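Local coordinates for protein SusD homolog (Bacteroides thetaiotaomicron VPI-5482, PDB 3FDH) that probably binds glycans at the cell surface as a SusD/RagB-family outer-membrane lipoprotein, for uptake through a partner transporter, at residues A[238-252]-A[322-334]. Numbering follows the deposited sequence.
Sequences AAFDIYDSNNINPFY and FVYAKTAPTLLMS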
ATOM      1  N   ALA A 238       3.039 -10.007   6.319  1.00 27.83           N
ATOM      2  CA  ALA A 238       2.547  -9.108   7.374  1.00 30.54           C
ATOM      3  C   ALA A 238       1.114  -8.690   7.092  1.00 30.51           C
ATOM      4  O   ALA A 238       0.853  -7.735   6.369  1.00 31.27           O
ATOM      5  CB  ALA A 238       3.429  -7.930   7.499  1.00 27.82           C
ATOM      6  N   ALA A 239       0.221  -9.480   7.669  1.00 30.32           N
ATOM      7  CA  ALA A 239      -1.205  -9.330   7.471  1.00 30.45           C
ATOM      8  C   ALA A 239      -1.914  -9.086   8.773  1.00 30.75           C
ATOM      9  O   ALA A 239      -1.749  -9.800   9.732  1.00 31.08           O
ATOM     10  CB  ALA A 239      -1.772 -10.580   6.818  1.00 27.79           C
ATOM     11  N   PHE A 240      -2.734  -8.060   8.748  1.00 30.05           N
ATOM     12  CA  PHE A 240      -3.609  -7.717   9.862  1.00 31.39           C
ATOM     13  C   PHE A 240      -4.878  -8.399   9.440  1.00 32.36           C
ATOM     14  O   PHE A 240      -5.603  -7.895   8.565  1.00 32.74           O
ATOM     15  CB  PHE A 240      -3.781  -6.212   9.942  1.00 31.31           C
ATOM     16  CG  PHE A 240      -4.637  -5.755  11.068  1.00 32.23           C
ATOM     17  CD1 PHE A 240      -4.167  -5.779  12.362  1.00 27.45           C
ATOM     18  CD2 PHE A 240      -5.902  -5.237  10.830  1.00 38.32           C
ATOM     19  CE1 PHE A 240      -4.939  -5.346  13.415  1.00 33.15           C
ATOM     20  CE2 PHE A 240      -6.693  -4.791  11.888  1.00 40.79           C
ATOM     21  CZ  PHE A 240      -6.207  -4.867  13.196  1.00 32.98           C
ATOM     22  N   ASP A 241      -5.134  -9.549  10.067  1.00 31.53           N
ATOM     23  CA  ASP A 241      -6.183 -10.430   9.637  1.00 33.47           C
ATOM     24  C   ASP A 241      -7.153 -10.731  10.767  1.00 35.31           C
ATOM     25  O   ASP A 241      -7.384 -11.878  11.083  1.00 35.11           O
ATOM     26  CB  ASP A 241      -5.491 -11.703   9.153  1.00 34.28           C
ATOM     27  CG  ASP A 241      -6.371 -12.587   8.267  1.00 42.36           C
ATOM     28  OD1 ASP A 241      -7.488 -12.201   7.854  1.00 41.83           O
ATOM     29  OD2 ASP A 241      -5.905 -13.699   7.954  1.00 47.94           O
ATOM     30  N   ILE A 242      -7.694  -9.688  11.377  1.00 35.38           N
ATOM     31  CA  ILE A 242      -8.595  -9.875  12.511  1.00 37.26           C
ATOM     32  C   ILE A 242      -9.995  -9.365  12.196  1.00 36.71           C
ATOM     33  O   ILE A 242     -10.838  -9.221  13.077  1.00 34.54           O
ATOM     34  CB  ILE A 242      -8.038  -9.217  13.830  1.00 38.83           C
ATOM     35  CG1 ILE A 242      -8.129  -7.684  13.778  1.00 44.38           C
ATOM     36  CG2 ILE A 242      -6.600  -9.678  14.086  1.00 38.24           C
ATOM     37  CD1 ILE A 242      -7.698  -6.962  15.077  1.00 47.42           C
ATOM     38  N   TYR A 243     -10.247  -9.125  10.923  1.00 36.10           N
ATOM     39  CA  TYR A 243     -11.574  -8.618  10.531  1.00 36.69           C
ATOM     40  C   TYR A 243     -12.670  -9.666  10.686  1.00 37.71           C
ATOM     41  O   TYR A 243     -12.441 -10.878  10.538  1.00 36.54           O
ATOM     42  CB  TYR A 243     -11.573  -8.046   9.105  1.00 36.33           C
ATOM     43  CG  TYR A 243     -10.580  -6.938   8.946  1.00 35.09           C
ATOM     44  CD1 TYR A 243     -10.566  -5.867   9.830  1.00 35.99           C
ATOM     45  CD2 TYR A 243      -9.662  -6.949   7.908  1.00 33.66           C
ATOM     46  CE1 TYR A 243      -9.643  -4.832   9.692  1.00 33.17           C
ATOM     47  CE2 TYR A 243      -8.741  -5.927   7.746  1.00 30.76           C
ATOM     48  CZ  TYR A 243      -8.729  -4.874   8.648  1.00 33.36           C
ATOM     49  OH  TYR A 243      -7.831  -3.844   8.497  1.00 32.13           O
ATOM     50  N   ASP A 244     -13.855  -9.160  11.016  1.00 40.09           N
ATOM     51  CA  ASP A 244     -15.075  -9.976  11.115  1.00 41.75           C
ATOM     52  C   ASP A 244     -16.347  -9.219  10.730  1.00 43.82           C
ATOM     53  O   ASP A 244     -16.311  -8.063  10.286  1.00 42.17           O
ATOM     54  CB  ASP A 244     -15.252 -10.617  12.504  1.00 41.73           C
ATOM     55  CG  ASP A 244     -15.236  -9.600  13.657  1.00 42.87           C
ATOM     56  OD1 ASP A 244     -15.841  -8.510  13.557  1.00 45.46           O
ATOM     57  OD2 ASP A 244     -14.623  -9.918  14.701  1.00 52.18           O
ATOM     58  N   SER A 245     -17.456  -9.924  10.954  1.00 46.72           N
ATOM     59  CA  SER A 245     -18.807  -9.451  10.640  1.00 48.52           C
ATOM     60  C   SER A 245     -18.977  -8.077  11.200  1.00 48.57           C
ATOM     61  O   SER A 245     -19.694  -7.254  10.655  1.00 49.92           O
ATOM     62  CB  SER A 245     -19.892 -10.313  11.316  1.00 49.50           C
ATOM     63  OG  SER A 245     -19.688 -11.714  11.160  1.00 56.40           O
ATOM     64  N   ASN A 246     -18.281  -7.836  12.296  1.00 47.56           N
ATOM     65  CA  ASN A 246     -18.462  -6.605  13.052  1.00 48.24           C
ATOM     66  C   ASN A 246     -17.243  -5.708  13.108  1.00 47.13           C
ATOM     67  O   ASN A 246     -17.291  -4.586  13.598  1.00 49.30           O
ATOM     68  CB  ASN A 246     -18.948  -6.953  14.465  1.00 49.96           C
ATOM     69  CG  ASN A 246     -20.298  -7.696  14.448  1.00 54.06           C
ATOM     70  OD1 ASN A 246     -20.414  -8.820  14.961  1.00 59.49           O
ATOM     71  ND2 ASN A 246     -21.303  -7.094  13.799  1.00 56.11           N
ATOM     72  N   ASN A 247     -16.144  -6.201  12.574  1.00 43.33           N
ATOM     73  CA  ASN A 247     -14.916  -5.417  12.545  1.00 40.09           C
ATOM     74  C   ASN A 247     -14.377  -5.477  11.124  1.00 36.62           C
ATOM     75  O   ASN A 247     -13.723  -6.434  10.756  1.00 34.94           O
ATOM     76  CB  ASN A 247     -13.918  -6.028  13.494  1.00 40.75           C
ATOM     77  CG  ASN A 247     -12.786  -5.109  13.774  1.00 45.01           C
ATOM     78  OD1 ASN A 247     -12.945  -3.895  13.652  1.00 53.74           O
ATOM     79  ND2 ASN A 247     -11.630  -5.665  14.170  1.00 51.94           N
ATOM     80  N   ILE A 248     -14.656  -4.438  10.353  1.00 34.03           N
ATOM     81  CA  ILE A 248     -14.437  -4.512   8.906  1.00 32.27           C
ATOM     82  C   ILE A 248     -13.147  -3.990   8.301  1.00 32.14           C
ATOM     83  O   ILE A 248     -12.434  -3.175   8.856  1.00 33.93           O
ATOM     84  CB  ILE A 248     -15.637  -3.878   8.180  1.00 32.27           C
ATOM     85  CG1 ILE A 248     -15.593  -2.356   8.263  1.00 29.93           C
ATOM     86  CG2 ILE A 248     -16.951  -4.454   8.740  1.00 33.81           C
ATOM     87  CD1 ILE A 248     -16.913  -1.665   7.800  1.00 32.65           C
ATOM     88  N   ASN A 249     -12.885  -4.541   7.126  1.00 30.43           N
ATOM     89  CA  ASN A 249     -11.752  -4.177   6.268  1.00 30.94           C
ATOM     90  C   ASN A 249     -11.953  -2.720   5.849  1.00 30.96           C
ATOM     91  O   ASN A 249     -13.073  -2.320   5.517  1.00 29.58           O
ATOM     92  CB  ASN A 249     -11.695  -5.149   5.066  1.00 31.92           C
ATOM     93  CG  ASN A 249     -10.800  -4.670   3.948  1.00 32.08           C
ATOM     94  OD1 ASN A 249     -11.064  -3.651   3.334  1.00 31.32           O
ATOM     95  ND2 ASN A 249      -9.755  -5.454   3.639  1.00 29.85           N
ATOM     96  N   PRO A 250     -10.871  -1.925   5.826  1.00 30.22           N
ATOM     97  CA  PRO A 250     -10.983  -0.484   5.606  1.00 29.71           C
ATOM     98  C   PRO A 250     -11.319  -0.005   4.200  1.00 28.82           C
ATOM     99  O   PRO A 250     -11.917   1.066   4.040  1.00 30.33           O
ATOM    100  CB  PRO A 250      -9.627   0.031   6.065  1.00 29.53           C
ATOM    101  CG  PRO A 250      -8.690  -1.109   5.805  1.00 28.24           C
ATOM    102  CD  PRO A 250      -9.502  -2.313   6.207  1.00 29.75           C
ATOM    103  N   PHE A 251     -10.901  -0.790   3.220  1.00 29.35           N
ATOM    104  CA  PHE A 251     -11.197  -0.574   1.809  1.00 28.55           C
ATOM    105  C   PHE A 251     -12.713  -0.850   1.634  1.00 29.73           C
ATOM    106  O   PHE A 251     -13.478  -0.041   1.088  1.00 29.63           O
ATOM    107  CB  PHE A 251     -10.331  -1.496   0.937  1.00 27.93           C
ATOM    108  CG  PHE A 251     -10.525  -1.289  -0.543  1.00 29.09           C
ATOM    109  CD1 PHE A 251      -9.872  -0.274  -1.201  1.00 26.81           C
ATOM    110  CD2 PHE A 251     -11.370  -2.098  -1.268  1.00 27.85           C
ATOM    111  CE1 PHE A 251     -10.053  -0.056  -2.553  1.00 28.16           C
ATOM    112  CE2 PHE A 251     -11.568  -1.876  -2.602  1.00 27.83           C
ATOM    113  CZ  PHE A 251     -10.900  -0.866  -3.263  1.00 28.86           C
ATOM    114  N   TYR A 252     -13.128  -2.011   2.118  1.00 29.37           N
ATOM    115  CA  TYR A 252     -14.542  -2.353   2.159  1.00 29.14           C
ATOM    116  C   TYR A 252     -15.321  -1.250   2.886  1.00 29.96           C
ATOM    117  O   TYR A 252     -16.421  -0.829   2.470  1.00 28.45           O
ATOM    118  CB  TYR A 252     -14.746  -3.714   2.862  1.00 28.94           C
ATOM    119  CG  TYR A 252     -16.180  -3.975   3.255  1.00 26.89           C
ATOM    120  CD1 TYR A 252     -16.704  -3.470   4.441  1.00 29.85           C
ATOM    121  CD2 TYR A 252     -17.002  -4.745   2.455  1.00 30.89           C
ATOM    122  CE1 TYR A 252     -18.020  -3.707   4.785  1.00 32.68           C
ATOM    123  CE2 TYR A 252     -18.301  -4.985   2.790  1.00 30.27           C
ATOM    124  CZ  TYR A 252     -18.812  -4.463   3.947  1.00 29.24           C
ATOM    125  OH  TYR A 252     -20.106  -4.733   4.287  1.00 32.10           O
ATOM    126  N   PHE A 322     -13.577  -6.186  -5.202  1.00 28.44           N
ATOM    127  CA  PHE A 322     -12.788  -5.882  -3.997  1.00 29.64           C
ATOM    128  C   PHE A 322     -13.485  -4.972  -2.968  1.00 30.52           C
ATOM    129  O   PHE A 322     -13.207  -5.041  -1.770  1.00 28.13           O
ATOM    130  CB  PHE A 322     -11.432  -5.289  -4.375  1.00 30.00           C
ATOM    131  CG  PHE A 322     -10.584  -6.229  -5.177  1.00 28.50           C
ATOM    132  CD1 PHE A 322     -10.127  -7.409  -4.614  1.00 27.82           C
ATOM    133  CD2 PHE A 322     -10.325  -5.966  -6.521  1.00 30.13           C
ATOM    134  CE1 PHE A 322      -9.367  -8.273  -5.354  1.00 25.60           C
ATOM    135  CE2 PHE A 322      -9.588  -6.822  -7.273  1.00 29.22           C
ATOM    136  CZ  PHE A 322      -9.102  -7.999  -6.692  1.00 19.76           C
ATOM    137  N   VAL A 323     -14.421  -4.161  -3.446  1.00 29.53           N
ATOM    138  CA  VAL A 323     -15.118  -3.238  -2.559  1.00 28.32           C
ATOM    139  C   VAL A 323     -16.039  -3.995  -1.580  1.00 28.48           C
ATOM    140  O   VAL A 323     -16.486  -3.436  -0.590  1.00 28.64           O
ATOM    141  CB  VAL A 323     -15.888  -2.123  -3.342  1.00 26.05           C
ATOM    142  CG1 VAL A 323     -14.925  -1.319  -4.321  1.00 26.78           C
ATOM    143  CG2 VAL A 323     -17.137  -2.688  -4.062  1.00 24.79           C
ATOM    144  N   TYR A 324     -16.320  -5.275  -1.856  1.00 27.51           N
ATOM    145  CA  TYR A 324     -17.171  -6.112  -0.987  1.00 27.56           C
ATOM    146  C   TYR A 324     -16.407  -7.169  -0.184  1.00 27.86           C
ATOM    147  O   TYR A 324     -16.989  -8.090   0.407  1.00 28.05           O
ATOM    148  CB  TYR A 324     -18.305  -6.754  -1.804  1.00 27.96           C
ATOM    149  CG  TYR A 324     -19.440  -5.771  -2.020  1.00 28.58           C
ATOM    150  CD1 TYR A 324     -20.281  -5.421  -0.976  1.00 29.75           C
ATOM    151  CD2 TYR A 324     -19.656  -5.182  -3.255  1.00 28.70           C
ATOM    152  CE1 TYR A 324     -21.295  -4.503  -1.164  1.00 28.83           C
ATOM    153  CE2 TYR A 324     -20.647  -4.247  -3.442  1.00 26.49           C
ATOM    154  CZ  TYR A 324     -21.456  -3.906  -2.393  1.00 25.44           C
ATOM    155  OH  TYR A 324     -22.485  -3.001  -2.603  1.00 33.49           O
ATOM    156  N   ALA A 325     -15.083  -7.029  -0.163  1.00 27.71           N
ATOM    157  CA  ALA A 325     -14.176  -7.991   0.531  1.00 28.28           C
ATOM    158  C   ALA A 325     -14.109  -7.642   2.020  1.00 27.71           C
ATOM    159  O   ALA A 325     -13.079  -7.260   2.538  1.00 29.34           O
ATOM    160  CB  ALA A 325     -12.759  -7.959  -0.092  1.00 28.84           C
ATOM    161  N   LYS A 326     -15.232  -7.885   2.690  1.00 27.88           N
ATOM    162  CA  LYS A 326     -15.460  -7.414   4.047  1.00 28.48           C
ATOM    163  C   LYS A 326     -14.409  -7.783   5.087  1.00 29.70           C
ATOM    164  O   LYS A 326     -14.042  -6.955   5.951  1.00 29.52           O
ATOM    165  CB  LYS A 326     -16.844  -7.847   4.525  1.00 27.59           C
ATOM    166  CG  LYS A 326     -17.248  -7.233   5.855  1.00 32.04           C
ATOM    167  CD  LYS A 326     -18.631  -7.727   6.235  1.00 34.21           C
ATOM    168  CE  LYS A 326     -19.142  -7.070   7.505  1.00 40.06           C
ATOM    169  NZ  LYS A 326     -20.587  -7.394   7.782  1.00 43.99           N
ATOM    170  N   THR A 327     -13.924  -9.010   4.955  1.00 30.90           N
ATOM    171  CA  THR A 327     -12.979  -9.571   5.901  1.00 29.75           C
ATOM    172  C   THR A 327     -11.624  -9.880   5.303  1.00 29.55           C
ATOM    173  O   THR A 327     -10.817 -10.548   5.918  1.00 30.00           O
ATOM    174  CB  THR A 327     -13.561 -10.802   6.609  1.00 29.44           C
ATOM    175  OG1 THR A 327     -13.861 -11.814   5.652  1.00 30.09           O
ATOM    176  CG2 THR A 327     -14.842 -10.434   7.360  1.00 29.92           C
ATOM    177  N   ALA A 328     -11.324  -9.324   4.142  1.00 29.35           N
ATOM    178  CA  ALA A 328      -9.992  -9.538   3.580  1.00 28.22           C
ATOM    179  C   ALA A 328      -8.953  -8.892   4.491  1.00 27.58           C
ATOM    180  O   ALA A 328      -9.168  -7.770   4.992  1.00 28.93           O
ATOM    181  CB  ALA A 328      -9.892  -8.948   2.144  1.00 28.42           C
ATOM    182  N   PRO A 329      -7.779  -9.535   4.659  1.00 29.19           N
ATOM    183  CA  PRO A 329      -6.787  -8.871   5.515  1.00 28.84           C
ATOM    184  C   PRO A 329      -6.164  -7.647   4.908  1.00 28.97           C
ATOM    185  O   PRO A 329      -6.115  -7.489   3.706  1.00 29.75           O
ATOM    186  CB  PRO A 329      -5.670  -9.914   5.680  1.00 29.87           C
ATOM    187  CG  PRO A 329      -5.892 -10.944   4.550  1.00 30.71           C
ATOM    188  CD  PRO A 329      -7.366 -10.887   4.230  1.00 29.61           C
ATOM    189  N   THR A 330      -5.669  -6.800   5.788  1.00 29.89           N
ATOM    190  CA  THR A 330      -4.890  -5.659   5.389  1.00 27.84           C
ATOM    191  C   THR A 330      -3.447  -6.132   5.381  1.00 28.79           C
ATOM    192  O   THR A 330      -2.910  -6.586   6.391  1.00 27.62           O
ATOM    193  CB  THR A 330      -5.034  -4.444   6.322  1.00 28.51           C
ATOM    194  OG1 THR A 330      -6.365  -3.932   6.239  1.00 30.11           O
ATOM    195  CG2 THR A 330      -4.038  -3.366   5.933  1.00 28.40           C
ATOM    196  N   LEU A 331      -2.841  -6.036   4.209  1.00 28.86           N
ATOM    197  CA  LEU A 331      -1.454  -6.472   4.011  1.00 29.67           C
ATOM    198  C   LEU A 331      -0.489  -5.265   4.184  1.00 28.44           C
ATOM    199  O   LEU A 331      -0.390  -4.370   3.331  1.00 31.92           O
ATOM    200  CB  LEU A 331      -1.302  -7.187   2.651  1.00 25.58           C
ATOM    201  CG  LEU A 331      -2.195  -8.411   2.449  1.00 27.98           C
ATOM    202  CD1 LEU A 331      -1.919  -9.064   1.070  1.00 25.73           C
ATOM    203  CD2 LEU A 331      -2.048  -9.355   3.593  1.00 27.66           C
ATOM    204  N   LEU A 332       0.184  -5.233   5.341  1.00 26.65           N
ATOM    205  CA  LEU A 332       1.201  -4.209   5.635  1.00 27.95           C
ATOM    206  C   LEU A 332       2.360  -4.448   4.691  1.00 29.21           C
ATOM    207  O   LEU A 332       3.033  -3.511   4.264  1.00 30.83           O
ATOM    208  CB  LEU A 332       1.641  -4.174   7.079  1.00 27.70           C
ATOM    209  CG  LEU A 332       0.605  -3.632   8.070  1.00 29.73           C
ATOM    210  CD1 LEU A 332       1.197  -3.546   9.504  1.00 29.64           C
ATOM    211  CD2 LEU A 332       0.087  -2.262   7.661  1.00 33.08           C
HETATM  212  N   MSE A 333       2.571  -5.719   4.361  1.00 29.68           N
HETATM  213  CA  MSE A 333       3.533  -6.054   3.317  1.00 28.97           C
HETATM  214  C   MSE A 333       3.327  -7.480   2.924  1.00 29.30           C
HETATM  215  O   MSE A 333       3.388  -8.388   3.775  1.00 27.99           O
HETATM  216  CB  MSE A 333       4.982  -5.758   3.722  1.00 31.24           C
HETATM  217  CG  MSE A 333       5.921  -5.759   2.478  1.00 31.16           C
HETATM  218 SE   MSE A 333       7.824  -5.764   2.884  0.75 22.98          SE
HETATM  219  CE  MSE A 333       8.418  -6.232   1.100  1.00 23.61           C
ATOM    220  N   SER A 334       3.027  -7.652   1.635  1.00 29.08           N
ATOM    221  CA  SER A 334       2.726  -8.967   1.077  1.00 28.15           C
ATOM    222  C   SER A 334       3.914  -9.769   0.592  1.00 28.99           C
ATOM    223  O   SER A 334       4.988  -9.259   0.267  1.00 29.40           O
ATOM    224  CB  SER A 334       1.724  -8.839  -0.041  1.00 28.04           C
ATOM    225  OG  SER A 334       2.279  -8.137  -1.137  1.00 26.77           O
TER
HETATM  226  O   HOH W   1      -9.239 -10.424   8.439  1.00 32.36           O
HETATM  227  O   HOH W   2      -9.467 -13.272   6.290  1.00 41.35           O
HETATM  228  O   HOH W   3     -18.337  -2.147   1.031  1.00 24.85           O
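F240 and T330 pair through both backbone bonds, F240 N to T330 O (2.8 Å) and T330 N to F240 O, in a short antiparallel ribbon. A239 and L331 form the next, non-hydrogen-bonded pair; the small A239 side chain admits L331 CD2 to 3.5 Å from A239 CB, tighter than usual van der Waals contact. Beyond it L332 and M333 both face A238 in a classic beta bulge: A238 O accepts a short but bent bond from L332 N (2.8 Å) and a weak one from M333 N.

Side-chain polar bonds continue the join past the ribbon. Y243 OH meets T330 OG1 at 2.7 Å, the threonine hydroxyl lying in the plane of the ring at its edge, while N249 CA covers one ring face. The amide of N249 suits its place because it carries both an acceptor and a donor. It is the N-cap of helix 250-258, its OD1 accepting from Y252 N (2.9 Å), while ND2 gives A328 O a nearly straight bond (175°) in the amide plane but from above the carbonyl plane. A427 O is a second acceptor for ND2. In this largely helical SusD-like fold the ribbon leads on to the start of helix 250-258, with side chains of the contact touching helices 21-37 and 354-379.

K326 combines CH-pi and polar contact, its long aliphatic chain suiting a ring and its ammonium a carbonyl. With CG anti to the backbone N (chi1 -172°) and the chain extended beyond it, K326 lays CG over the centre of the Y252 ring, 3.8 Å from the centroid, and still delivers NZ to S245 O at 3.0 Å. A water lies over the opposite face, toward the rim, and donates to Y252 O and V323 O. F251 turns its ring edge to the backbone of F322 and V323; its CE2 also meets F322 CB and V323 CG1 (each 3.8 Å), an apolar setting that suits phenylalanine.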